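Side-chain contacts in protein translation elongation factor 1A (PDB 3WND), which binds cysteinyl-tRNA(Cys) in its GTP-bound form and probably acts as a translation elongation factor related to SelB, EF-Tu and aIF2 gamma: residues K224-I227 with R232-E235; P192-I197 with D275-T280; H199-T204 with V209-V214; T204-V209 with S238-D243. All coordinates share one frame; numbering follows the deposited sequence.

Contact 1 (K224-I227 with R232-E235); sequences KTKI and RDIE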
loop_
_atom_site.group_PDB
_atom_site.type_symbol
_atom_site.label_atom_id
_atom_site.label_comp_id
_atom_site.label_asym_id
_atom_site.label_seq_id
_atom_site.Cartn_x
_atom_site.Cartn_y
_atom_site.Cartn_z
ATOM N N LYS A 224 4.779 14.755 -21.653
ATOM C CA LYS A 224 4.599 13.726 -22.627
ATOM C C LYS A 224 5.416 12.556 -22.121
ATOM O O LYS A 224 6.629 12.675 -21.907
ATOM C CB LYS A 224 5.133 14.256 -23.964
ATOM C CG LYS A 224 4.308 15.479 -24.510
ATOM C CD LYS A 224 4.654 15.754 -25.997
ATOM C CE LYS A 224 3.503 15.319 -26.921
ATOM N NZ LYS A 224 2.182 15.939 -26.565
ATOM N N THR A 225 4.757 11.410 -21.899
ATOM C CA THR A 225 5.430 10.310 -21.202
ATOM C C THR A 225 4.781 9.089 -21.704
ATOM O O THR A 225 4.251 9.123 -22.855
ATOM C CB THR A 225 5.377 10.544 -19.673
ATOM O OG1 THR A 225 6.099 9.534 -18.984
ATOM C CG2 THR A 225 3.939 10.698 -19.142
ATOM N N LYS A 226 4.845 7.979 -20.957
ATOM C CA LYS A 226 4.281 6.686 -21.447
ATOM C C LYS A 226 3.446 5.989 -20.376
ATOM O O LYS A 226 3.509 6.382 -19.208
ATOM C CB LYS A 226 5.350 5.716 -21.879
ATOM C CG LYS A 226 6.128 6.159 -23.166
ATOM C CD LYS A 226 7.066 4.997 -23.622
ATOM C CE LYS A 226 7.769 5.296 -24.954
ATOM N NZ LYS A 226 8.304 4.001 -25.481
ATOM N N ILE A 227 2.654 4.997 -20.794
ATOM C CA ILE A 227 1.964 4.175 -19.832
ATOM C C ILE A 227 2.363 2.736 -20.097
ATOM O O ILE A 227 2.340 2.318 -21.305
ATOM C CB ILE A 227 0.444 4.431 -19.841
ATOM C CG1 ILE A 227 -0.281 3.694 -18.662
ATOM C CG2 ILE A 227 -0.175 4.147 -21.225
ATOM C CD1 ILE A 227 -1.678 4.267 -18.469
ATOM N N ARG A 232 2.683 2.775 -24.369
ATOM C CA ARG A 232 2.035 3.697 -25.264
ATOM C C ARG A 232 2.405 5.141 -24.889
ATOM O O ARG A 232 2.395 5.512 -23.680
ATOM C CB ARG A 232 0.522 3.416 -25.234
ATOM C CG ARG A 232 -0.345 4.300 -26.148
ATOM C CD ARG A 232 -1.785 3.768 -26.226
ATOM N NE ARG A 232 -2.578 4.580 -27.131
ATOM C CZ ARG A 232 -2.703 4.333 -28.431
ATOM N NH1 ARG A 232 -2.071 3.274 -28.957
ATOM N NH2 ARG A 232 -3.435 5.158 -29.232
ATOM N N ASP A 233 2.675 5.996 -25.879
ATOM C CA ASP A 233 2.854 7.410 -25.564
ATOM C C ASP A 233 1.565 8.129 -25.108
ATOM O O ASP A 233 0.485 7.861 -25.647
ATOM C CB ASP A 233 3.304 8.112 -26.815
ATOM C CG ASP A 233 4.645 7.589 -27.310
ATOM O OD1 ASP A 233 5.585 7.573 -26.482
ATOM O OD2 ASP A 233 4.740 7.204 -28.457
ATOM N N ILE A 234 1.661 8.951 -24.016
ATOM C CA ILE A 234 0.476 9.634 -23.516
ATOM C C ILE A 234 0.875 11.036 -23.175
ATOM O O ILE A 234 2.064 11.324 -23.146
ATOM C CB ILE A 234 -0.173 8.888 -22.298
ATOM C CG1 ILE A 234 0.865 8.791 -21.135
ATOM C CG2 ILE A 234 -0.617 7.457 -22.635
ATOM C CD1 ILE A 234 0.230 8.501 -19.754
ATOM N N GLU A 235 -0.128 11.920 -23.054
ATOM C CA GLU A 235 0.190 13.273 -22.535
ATOM C C GLU A 235 -0.678 13.447 -21.344
ATOM O O GLU A 235 -1.876 13.095 -21.397
ATOM C CB GLU A 235 -0.158 14.390 -23.612
ATOM C CG GLU A 235 -0.005 15.844 -23.082
ATOM C CD GLU A 235 -0.576 16.851 -24.059
ATOM O OE1 GLU A 235 -1.007 16.472 -25.188
ATOM O OE2 GLU A 235 -0.665 18.025 -23.654
HETATM O O HOH W 1 5.696 10.125 -24.880
#
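The carbonyl oxygen of T225 is gripped twice. T225 O takes the backbone N-H of I234 at 2.8 Å, and a water donates a second bond to it at 2.7 Å. The I234 donor stands above the carbonyl plane, 37° out of it. The same water also donates to D233 OD1 at 3.0 Å, so it ties the D233 carboxylate to the opposite strand. T225 N returns a bond to I234 O, and I227 and R232 form a second reciprocal pair. These are the antiparallel pairings of a beta hairpin made by strands 224-228 and 232-241. K224, K226, D233 and E235 line one face. T225, I227, R232 and I234 line the other. There I227 CG2 meets I234 CG2 at 3.6 Å, the two side chains crossing at about a right angle. On the face of K224 and E235 the K224 chain bends at its third torsion (107°), and this brings K224 NZ within 3.5 Å of E235 OE1, a long salt bridge. E235 OE1 also pairs with K260. K226 runs alongside D233, its CE 3.5 Å from D233 OD1, but its NZ forms a salt bridge with D231. T225 OG1 bonds to D275.

Contact 2 (P192-I197 with D275-T280); sequences PARIFI and DKEIVT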
loop_
_atom_site.group_PDB
_atom_site.type_symbol
_atom_site.label_atom_id
_atom_site.label_comp_id
_atom_site.label_asym_id
_atom_site.label_seq_id
_atom_site.Cartn_x
_atom_site.Cartn_y
_atom_site.Cartn_z
ATOM N N PRO A 192 13.437 10.339 -11.882
ATOM C CA PRO A 192 12.398 10.350 -12.943
ATOM C C PRO A 192 11.026 10.032 -12.396
ATOM O O PRO A 192 10.917 9.186 -11.501
ATOM C CB PRO A 192 12.876 9.278 -13.900
ATOM C CG PRO A 192 14.405 9.236 -13.712
ATOM C CD PRO A 192 14.612 9.489 -12.193
ATOM N N ALA A 193 10.005 10.767 -12.846
ATOM C CA ALA A 193 8.672 10.527 -12.349
ATOM C C ALA A 193 8.114 9.137 -12.629
ATOM O O ALA A 193 8.249 8.575 -13.749
ATOM C CB ALA A 193 7.668 11.536 -12.933
ATOM N N ARG A 194 7.450 8.569 -11.599
ATOM C CA ARG A 194 6.619 7.379 -11.819
ATOM C C ARG A 194 5.329 7.589 -11.077
ATOM O O ARG A 194 5.385 8.068 -9.903
ATOM C CB ARG A 194 7.287 6.087 -11.235
ATOM C CG ARG A 194 8.677 5.865 -11.763
ATOM C CD ARG A 194 9.297 4.608 -11.107
ATOM N NE ARG A 194 8.686 3.360 -11.557
ATOM C CZ ARG A 194 8.516 2.270 -10.760
ATOM N NH1 ARG A 194 8.679 2.319 -9.396
ATOM N NH2 ARG A 194 8.056 1.121 -11.284
ATOM N N ILE A 195 4.218 7.220 -11.705
ATOM C CA ILE A 195 2.896 7.316 -11.064
ATOM C C ILE A 195 2.269 5.935 -11.147
ATOM O O ILE A 195 2.197 5.319 -12.228
ATOM C CB ILE A 195 2.010 8.383 -11.792
ATOM C CG1 ILE A 195 2.739 9.780 -11.762
ATOM C CG2 ILE A 195 0.601 8.470 -11.076
ATOM C CD1 ILE A 195 3.346 10.093 -13.176
ATOM N N PHE A 196 1.779 5.427 -10.011
ATOM C CA PHE A 196 1.048 4.119 -10.013
ATOM C C PHE A 196 -0.440 4.418 -10.030
ATOM O O PHE A 196 -0.896 5.272 -9.338
ATOM C CB PHE A 196 1.323 3.355 -8.696
ATOM C CG PHE A 196 2.663 2.648 -8.627
ATOM C CD1 PHE A 196 3.617 2.781 -9.661
ATOM C CD2 PHE A 196 2.954 1.867 -7.518
ATOM C CE1 PHE A 196 4.880 2.156 -9.535
ATOM C CE2 PHE A 196 4.212 1.244 -7.424
ATOM C CZ PHE A 196 5.138 1.402 -8.407
ATOM N N ILE A 197 -1.163 3.797 -10.927
ATOM C CA ILE A 197 -2.550 3.998 -11.086
ATOM C C ILE A 197 -3.401 3.013 -10.313
ATOM O O ILE A 197 -3.163 1.827 -10.396
ATOM C CB ILE A 197 -2.885 3.804 -12.601
ATOM C CG1 ILE A 197 -2.216 4.963 -13.453
ATOM C CG2 ILE A 197 -4.404 3.737 -12.773
ATOM C CD1 ILE A 197 -2.214 4.644 -14.938
ATOM N N ASP A 275 8.465 7.158 -17.980
ATOM C CA ASP A 275 9.125 7.160 -19.346
ATOM C C ASP A 275 9.645 5.772 -19.701
ATOM O O ASP A 275 9.877 5.482 -20.863
ATOM C CB ASP A 275 10.264 8.160 -19.335
ATOM C CG ASP A 275 9.791 9.585 -19.430
ATOM O OD1 ASP A 275 8.632 9.835 -19.815
ATOM O OD2 ASP A 275 10.604 10.462 -19.208
ATOM N N LYS A 276 9.909 4.917 -18.697
ATOM C CA LYS A 276 10.477 3.585 -19.033
ATOM C C LYS A 276 10.151 2.623 -17.862
ATOM O O LYS A 276 10.434 2.903 -16.680
ATOM C CB LYS A 276 12.020 3.720 -19.150
ATOM C CG LYS A 276 12.736 2.430 -19.397
ATOM C CD LYS A 276 12.189 1.685 -20.645
ATOM C CE LYS A 276 13.035 0.448 -21.031
ATOM N NZ LYS A 276 13.033 -0.616 -19.962
ATOM N N GLU A 277 9.660 1.443 -18.199
ATOM C CA GLU A 277 9.491 0.358 -17.234
ATOM C C GLU A 277 9.857 -0.928 -17.852
ATOM O O GLU A 277 9.768 -1.044 -19.099
ATOM C CB GLU A 277 7.964 0.225 -16.780
ATOM C CG GLU A 277 7.466 1.490 -16.052
ATOM C CD GLU A 277 8.156 1.720 -14.717
ATOM O OE1 GLU A 277 8.557 0.717 -14.089
ATOM O OE2 GLU A 277 8.285 2.910 -14.350
ATOM N N ILE A 278 10.235 -1.908 -17.011
ATOM C CA ILE A 278 10.414 -3.294 -17.541
ATOM C C ILE A 278 9.030 -3.904 -17.732
ATOM O O ILE A 278 8.147 -3.724 -16.908
ATOM C CB ILE A 278 11.236 -4.181 -16.520
ATOM C CG1 ILE A 278 12.589 -3.510 -16.280
ATOM C CG2 ILE A 278 11.400 -5.654 -16.997
ATOM C CD1 ILE A 278 13.417 -4.012 -15.095
ATOM N N VAL A 279 8.837 -4.616 -18.849
ATOM C CA VAL A 279 7.589 -5.329 -19.020
ATOM C C VAL A 279 7.924 -6.765 -19.358
ATOM O O VAL A 279 8.618 -7.066 -20.327
ATOM C CB VAL A 279 6.701 -4.746 -20.133
ATOM C CG1 VAL A 279 5.519 -5.635 -20.346
ATOM C CG2 VAL A 279 6.284 -3.302 -19.816
ATOM N N THR A 280 7.497 -7.701 -18.514
ATOM C CA THR A 280 7.756 -9.146 -18.783
ATOM C C THR A 280 6.553 -9.964 -18.315
ATOM O O THR A 280 5.632 -9.459 -17.613
ATOM C CB THR A 280 9.044 -9.657 -18.053
ATOM O OG1 THR A 280 8.934 -9.530 -16.595
ATOM C CG2 THR A 280 10.318 -8.952 -18.501
HETATM O O HOH W 2 9.772 8.583 -15.852
#
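Strand 194-203 of the beta domain and the connection that leaves the same domain after strand 272-274 are joined through R194 and E277, which form a side-on, two-point salt bridge. R194 NE donates to E277 OE2 at 2.9 Å with an N-H...O angle of 162°. The carboxylate oxygen lies in the guanidinium plane and is met on its syn side. The second bond is less regular. R194 NH2 reaches E277 OE1, also at 2.9 Å, but comes from above the carboxylate plane, and the two flat groups are turned 28° apart. Both chains are bent to make this fit. R194 turns at its third torsion (71°), and E277 folds at its second.

F196 stands two residues along from R194. Its CE1 atom lies 3.6 Å above one guanidinium face, offset toward the rim, while R194 NH2 lies at the edge of the phenyl ring. This neighbour probably restricts the swing of the arginine head. R194 and E277 are both buried, and their polar atoms have further partners. R194 NH2 forms a salt bridge with D350. E277 OE2 accepts from S274 OG, and E277 OE1 bonds to S347.

A water marks the outer end of the contact. It donates to A193 O at 2.6 Å and accepts from D275 N at 2.9 Å. With S347 and D350 following strand 343-346, the charged cluster spans the junction of two beta domains, consistent with the second and third domains of a SelB-like factor.

Contact 3 (H199-T204 with V209-V214); sequences HAFNVT and VVLGVV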
loop_
_atom_site.group_PDB
_atom_site.type_symbol
_atom_site.label_atom_id
_atom_site.label_comp_id
_atom_site.label_asym_id
_atom_site.label_seq_id
_atom_site.Cartn_x
_atom_site.Cartn_y
_atom_site.Cartn_z
ATOM N N HIS A 199 -6.991 3.484 -10.064
ATOM C CA HIS A 199 -8.350 3.441 -10.668
ATOM C C HIS A 199 -8.248 4.187 -11.981
ATOM O O HIS A 199 -7.470 5.114 -12.157
ATOM C CB HIS A 199 -9.396 4.153 -9.795
ATOM C CG HIS A 199 -9.654 3.484 -8.514
ATOM N ND1 HIS A 199 -8.825 3.688 -7.394
ATOM C CD2 HIS A 199 -10.657 2.547 -8.120
ATOM C CE1 HIS A 199 -9.320 2.926 -6.325
ATOM N NE2 HIS A 199 -10.460 2.259 -6.772
ATOM N N ALA A 200 -9.093 3.810 -12.931
ATOM C CA ALA A 200 -9.174 4.480 -14.247
ATOM C C ALA A 200 -10.672 4.464 -14.615
ATOM O O ALA A 200 -11.336 3.404 -14.587
ATOM C CB ALA A 200 -8.386 3.677 -15.329
ATOM N N PHE A 201 -11.153 5.583 -15.123
ATOM C CA PHE A 201 -12.487 5.658 -15.656
ATOM C C PHE A 201 -12.691 6.748 -16.650
ATOM O O PHE A 201 -11.825 7.664 -16.822
ATOM C CB PHE A 201 -13.515 5.809 -14.549
ATOM C CG PHE A 201 -13.107 6.767 -13.503
ATOM C CD1 PHE A 201 -13.375 8.156 -13.634
ATOM C CD2 PHE A 201 -12.378 6.317 -12.351
ATOM C CE1 PHE A 201 -12.974 9.063 -12.621
ATOM C CE2 PHE A 201 -12.007 7.198 -11.372
ATOM C CZ PHE A 201 -12.282 8.586 -11.499
ATOM N N ASN A 202 -13.803 6.622 -17.398
ATOM C CA ASN A 202 -14.159 7.677 -18.333
ATOM C C ASN A 202 -14.936 8.764 -17.604
ATOM O O ASN A 202 -15.823 8.448 -16.819
ATOM C CB ASN A 202 -14.960 7.136 -19.530
ATOM C CG ASN A 202 -14.517 7.774 -20.820
ATOM O OD1 ASN A 202 -13.324 7.828 -21.098
ATOM N ND2 ASN A 202 -15.463 8.291 -21.605
ATOM N N VAL A 203 -14.676 10.053 -17.881
ATOM C CA VAL A 203 -15.563 11.104 -17.303
ATOM C C VAL A 203 -16.127 11.959 -18.420
ATOM O O VAL A 203 -15.369 12.432 -19.280
ATOM C CB VAL A 203 -14.881 11.996 -16.221
ATOM C CG1 VAL A 203 -15.746 13.219 -15.832
ATOM C CG2 VAL A 203 -14.571 11.159 -14.990
ATOM N N THR A 204 -17.447 12.158 -18.410
ATOM C CA THR A 204 -18.097 12.825 -19.511
ATOM C C THR A 204 -17.562 14.224 -19.623
ATOM O O THR A 204 -17.593 14.985 -18.643
ATOM C CB THR A 204 -19.603 12.896 -19.285
ATOM O OG1 THR A 204 -20.175 11.648 -19.649
ATOM C CG2 THR A 204 -20.274 13.988 -20.174
ATOM N N VAL A 209 -9.632 9.517 -17.236
ATOM C CA VAL A 209 -9.098 9.980 -15.964
ATOM C C VAL A 209 -8.493 8.768 -15.196
ATOM O O VAL A 209 -9.085 7.654 -15.150
ATOM C CB VAL A 209 -10.182 10.705 -15.131
ATOM C CG1 VAL A 209 -9.664 11.009 -13.679
ATOM C CG2 VAL A 209 -10.604 11.968 -15.887
ATOM N N VAL A 210 -7.304 8.965 -14.592
ATOM C CA VAL A 210 -6.762 7.901 -13.745
ATOM C C VAL A 210 -6.537 8.534 -12.385
ATOM O O VAL A 210 -6.268 9.725 -12.285
ATOM C CB VAL A 210 -5.449 7.325 -14.299
ATOM C CG1 VAL A 210 -5.694 6.606 -15.633
ATOM C CG2 VAL A 210 -4.354 8.384 -14.322
ATOM N N LEU A 211 -6.679 7.722 -11.353
ATOM C CA LEU A 211 -6.360 8.145 -9.961
ATOM C C LEU A 211 -5.190 7.260 -9.580
ATOM O O LEU A 211 -5.098 6.028 -9.896
ATOM C CB LEU A 211 -7.501 7.866 -9.016
ATOM C CG LEU A 211 -8.899 8.285 -9.524
ATOM C CD1 LEU A 211 -9.933 7.961 -8.468
ATOM C CD2 LEU A 211 -8.927 9.751 -9.894
ATOM N N GLY A 212 -4.318 7.877 -8.791
ATOM C CA GLY A 212 -3.053 7.228 -8.405
ATOM C C GLY A 212 -2.235 8.070 -7.460
ATOM O O GLY A 212 -2.708 9.060 -6.914
ATOM N N VAL A 213 -0.957 7.679 -7.353
ATOM C CA VAL A 213 -0.056 8.377 -6.436
ATOM C C VAL A 213 1.272 8.448 -7.134
ATOM O O VAL A 213 1.684 7.487 -7.827
ATOM C CB VAL A 213 0.043 7.632 -5.067
ATOM C CG1 VAL A 213 0.539 6.215 -5.233
ATOM C CG2 VAL A 213 0.830 8.429 -4.041
ATOM N N VAL A 214 1.920 9.611 -7.019
ATOM C CA VAL A 214 3.284 9.760 -7.580
ATOM C C VAL A 214 4.269 9.058 -6.584
ATOM O O VAL A 214 4.327 9.424 -5.402
ATOM C CB VAL A 214 3.654 11.242 -7.649
ATOM C CG1 VAL A 214 5.069 11.446 -8.265
ATOM C CG2 VAL A 214 2.602 12.024 -8.493
#
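The F201 ring sits beside V209 and L211 on one face of a two-stranded pairing. L211 CD1 approaches the ring at its edge, near its plane, and lies 3.6 Å from F201 CE2. The two side chains cross at about a right angle. V209 CG1 is 4.0 Å from F201 CE1. With CG between the backbone N and the carbonyl carbon (chi1 43°), the phenyl ring leans across toward strand 207-216, and V209 O lies over one of its faces. V203 extends the apolar row, its CG2 4.1 Å from V209 CG2. On the opposite face A200 CB meets V210 CG1 at 4.0 Å.

Backbone bonds hold these groups in register. F201 and V209 exchange two, each 2.9 Å: F201 N to V209 O, and V209 N to F201 O. L211 N donates to H199 O at 2.8 Å, and H199 N returns a longer bond to L211 O. At this polar end H199 NE2 bonds to S48.

Strands 194-203 and 207-216 form a beta hairpin. Strand 254-260 pairs with the other side of 207-216. H199 and L211 both touch T46 of strand 43-47, in the mixed sheet of the nucleotide-binding domain.

Contact 4 (T204-V209 with S238-D243); sequences TGKGCV and SIQSHD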
loop_
_atom_site.group_PDB
_atom_site.type_symbol
_atom_site.label_atom_id
_atom_site.label_comp_id
_atom_site.label_asym_id
_atom_site.label_seq_id
_atom_site.Cartn_x
_atom_site.Cartn_y
_atom_site.Cartn_z
ATOM N N THR A 204 -17.447 12.158 -18.410
ATOM C CA THR A 204 -18.097 12.825 -19.511
ATOM C C THR A 204 -17.562 14.224 -19.623
ATOM O O THR A 204 -17.593 14.985 -18.643
ATOM C CB THR A 204 -19.603 12.896 -19.285
ATOM O OG1 THR A 204 -20.175 11.648 -19.649
ATOM C CG2 THR A 204 -20.274 13.988 -20.174
ATOM N N GLY A 205 -17.017 14.541 -20.794
ATOM C CA GLY A 205 -16.491 15.858 -21.049
ATOM C C GLY A 205 -15.051 16.020 -20.648
ATOM O O GLY A 205 -14.482 17.089 -20.844
ATOM N N LYS A 206 -14.464 14.969 -20.064
ATOM C CA LYS A 206 -13.061 14.994 -19.586
ATOM C C LYS A 206 -12.278 13.867 -20.299
ATOM O O LYS A 206 -11.069 14.018 -20.616
ATOM C CB LYS A 206 -12.988 14.872 -18.031
ATOM C CG LYS A 206 -13.110 16.185 -17.178
ATOM C CD LYS A 206 -12.785 15.997 -15.654
ATOM C CE LYS A 206 -11.275 16.127 -15.294
ATOM N NZ LYS A 206 -10.770 15.846 -13.906
ATOM N N GLY A 207 -12.996 12.768 -20.573
ATOM C CA GLY A 207 -12.451 11.554 -21.180
ATOM C C GLY A 207 -11.670 10.787 -20.127
ATOM O O GLY A 207 -12.139 10.703 -18.949
ATOM N N CYS A 208 -10.490 10.249 -20.519
ATOM C CA CYS A 208 -9.778 9.268 -19.684
ATOM C C CYS A 208 -9.204 9.977 -18.420
ATOM O O CYS A 208 -8.369 10.907 -18.551
ATOM C CB CYS A 208 -8.629 8.628 -20.448
ATOM S SG CYS A 208 -7.700 7.369 -19.482
ATOM N N VAL A 209 -9.632 9.517 -17.236
ATOM C CA VAL A 209 -9.098 9.980 -15.964
ATOM C C VAL A 209 -8.493 8.768 -15.196
ATOM O O VAL A 209 -9.085 7.654 -15.150
ATOM C CB VAL A 209 -10.182 10.705 -15.131
ATOM C CG1 VAL A 209 -9.664 11.009 -13.679
ATOM C CG2 VAL A 209 -10.604 11.968 -15.887
ATOM N N SER A 238 -4.144 17.275 -17.510
ATOM C CA SER A 238 -4.275 18.112 -16.284
ATOM C C SER A 238 -4.021 17.158 -15.138
ATOM O O SER A 238 -4.085 15.942 -15.297
ATOM C CB SER A 238 -5.688 18.728 -16.127
ATOM O OG SER A 238 -6.633 17.661 -16.143
ATOM N N ILE A 239 -3.621 17.719 -14.017
ATOM C CA ILE A 239 -3.451 16.936 -12.784
ATOM C C ILE A 239 -4.350 17.628 -11.771
ATOM O O ILE A 239 -4.232 18.869 -11.566
ATOM C CB ILE A 239 -1.964 17.025 -12.330
ATOM C CG1 ILE A 239 -1.011 16.587 -13.499
ATOM C CG2 ILE A 239 -1.760 16.180 -11.066
ATOM C CD1 ILE A 239 0.473 16.602 -13.145
ATOM N N GLN A 240 -5.078 16.825 -10.997
ATOM C CA GLN A 240 -5.921 17.389 -9.921
ATOM C C GLN A 240 -5.442 16.780 -8.577
ATOM O O GLN A 240 -5.104 15.585 -8.534
ATOM C CB GLN A 240 -7.423 16.985 -10.154
ATOM C CG GLN A 240 -8.048 17.706 -11.301
ATOM C CD GLN A 240 -7.689 17.222 -12.733
ATOM O OE1 GLN A 240 -7.359 18.071 -13.542
ATOM N NE2 GLN A 240 -7.800 15.893 -13.072
ATOM N N SER A 241 -5.406 17.582 -7.515
ATOM C CA SER A 241 -5.217 17.024 -6.171
ATOM C C SER A 241 -6.296 17.577 -5.281
ATOM O O SER A 241 -6.441 18.817 -5.229
ATOM C CB SER A 241 -3.773 17.186 -5.593
ATOM O OG SER A 241 -3.447 16.063 -4.688
ATOM N N HIS A 242 -7.022 16.664 -4.581
ATOM C CA HIS A 242 -8.124 17.084 -3.645
ATOM C C HIS A 242 -8.890 18.195 -4.319
ATOM O O HIS A 242 -9.086 19.277 -3.751
ATOM C CB HIS A 242 -7.553 17.465 -2.262
ATOM C CG HIS A 242 -6.955 16.267 -1.554
ATOM N ND1 HIS A 242 -7.710 15.469 -0.704
ATOM C CD2 HIS A 242 -5.700 15.657 -1.660
ATOM C CE1 HIS A 242 -6.924 14.483 -0.204
ATOM N NE2 HIS A 242 -5.689 14.579 -0.796
ATOM N N ASP A 243 -9.364 17.881 -5.527
ATOM C CA ASP A 243 -10.375 18.699 -6.234
ATOM C C ASP A 243 -9.881 19.949 -6.991
ATOM O O ASP A 243 -10.687 20.668 -7.612
ATOM C CB ASP A 243 -11.551 19.042 -5.257
ATOM C CG ASP A 243 -12.154 17.759 -4.610
ATOM O OD1 ASP A 243 -12.511 16.912 -5.416
ATOM O OD2 ASP A 243 -12.253 17.578 -3.339
#
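K206 and Q240 reach toward each other from opposite directions, and the lysine ammonium comes up to the glutamine amide. K206 NZ lies 3.6 Å from Q240 CD and 3.1 Å from the amide atom modelled as Q240 NE2. The amide is probably turned over in the model, so its oxygen may be the atom that faces the lysine. A hydrogen bond is possible in that case, but it is not established. K206 is also poorly ordered, so its position is uncertain.

Both side chains leave their backbones toward the other segment. K206 stretches out from CG and then turns at its third torsion (87°), which carries CE and NZ across to the amide. Q240 folds at its second torsion (77°), and this turns CD to meet the lysine.

K206 comes from the turn between strands 194-203 and 207-216. There K206 and G207 both face V203 and form a classic beta bulge. G207 takes a positive phi in it (76°). Q240 lies near the end of strand 232-241. These segments are not paired directly. Strand 254-260 runs between them, and the lysine and glutamine reach over it at the protein surface. C208 bonds through its backbone to L259, while S238 bonds to R258 and Q240 to G256. R258 of that strand touches K206 and V209, and its NH1 makes a weak hydrogen bond with S238 OG.

All four contacts reach the same antiparallel sheet. Contacts 1 and 3 are hairpins, held by reciprocal backbone bonds and partly buried. Contact 1 adds charge pairs on one face, whereas contact 3 relies on an aromatic and aliphatic cluster. Contact 2 joins distant parts of the chain with a buried salt bridge. It adjoins contact 1, where I197 packs on I227, and shares strand 194-203 with contact 3. Contact 4 is the surface member, a single side-chain approach in which the lysine is poorly ordered. It shares strand 207-216 with contact 3 and strand 232-241 with contact 1. The centres of contacts 3 and 4 are about 7 Å apart, those of contacts 2 and 4 about 21 Å.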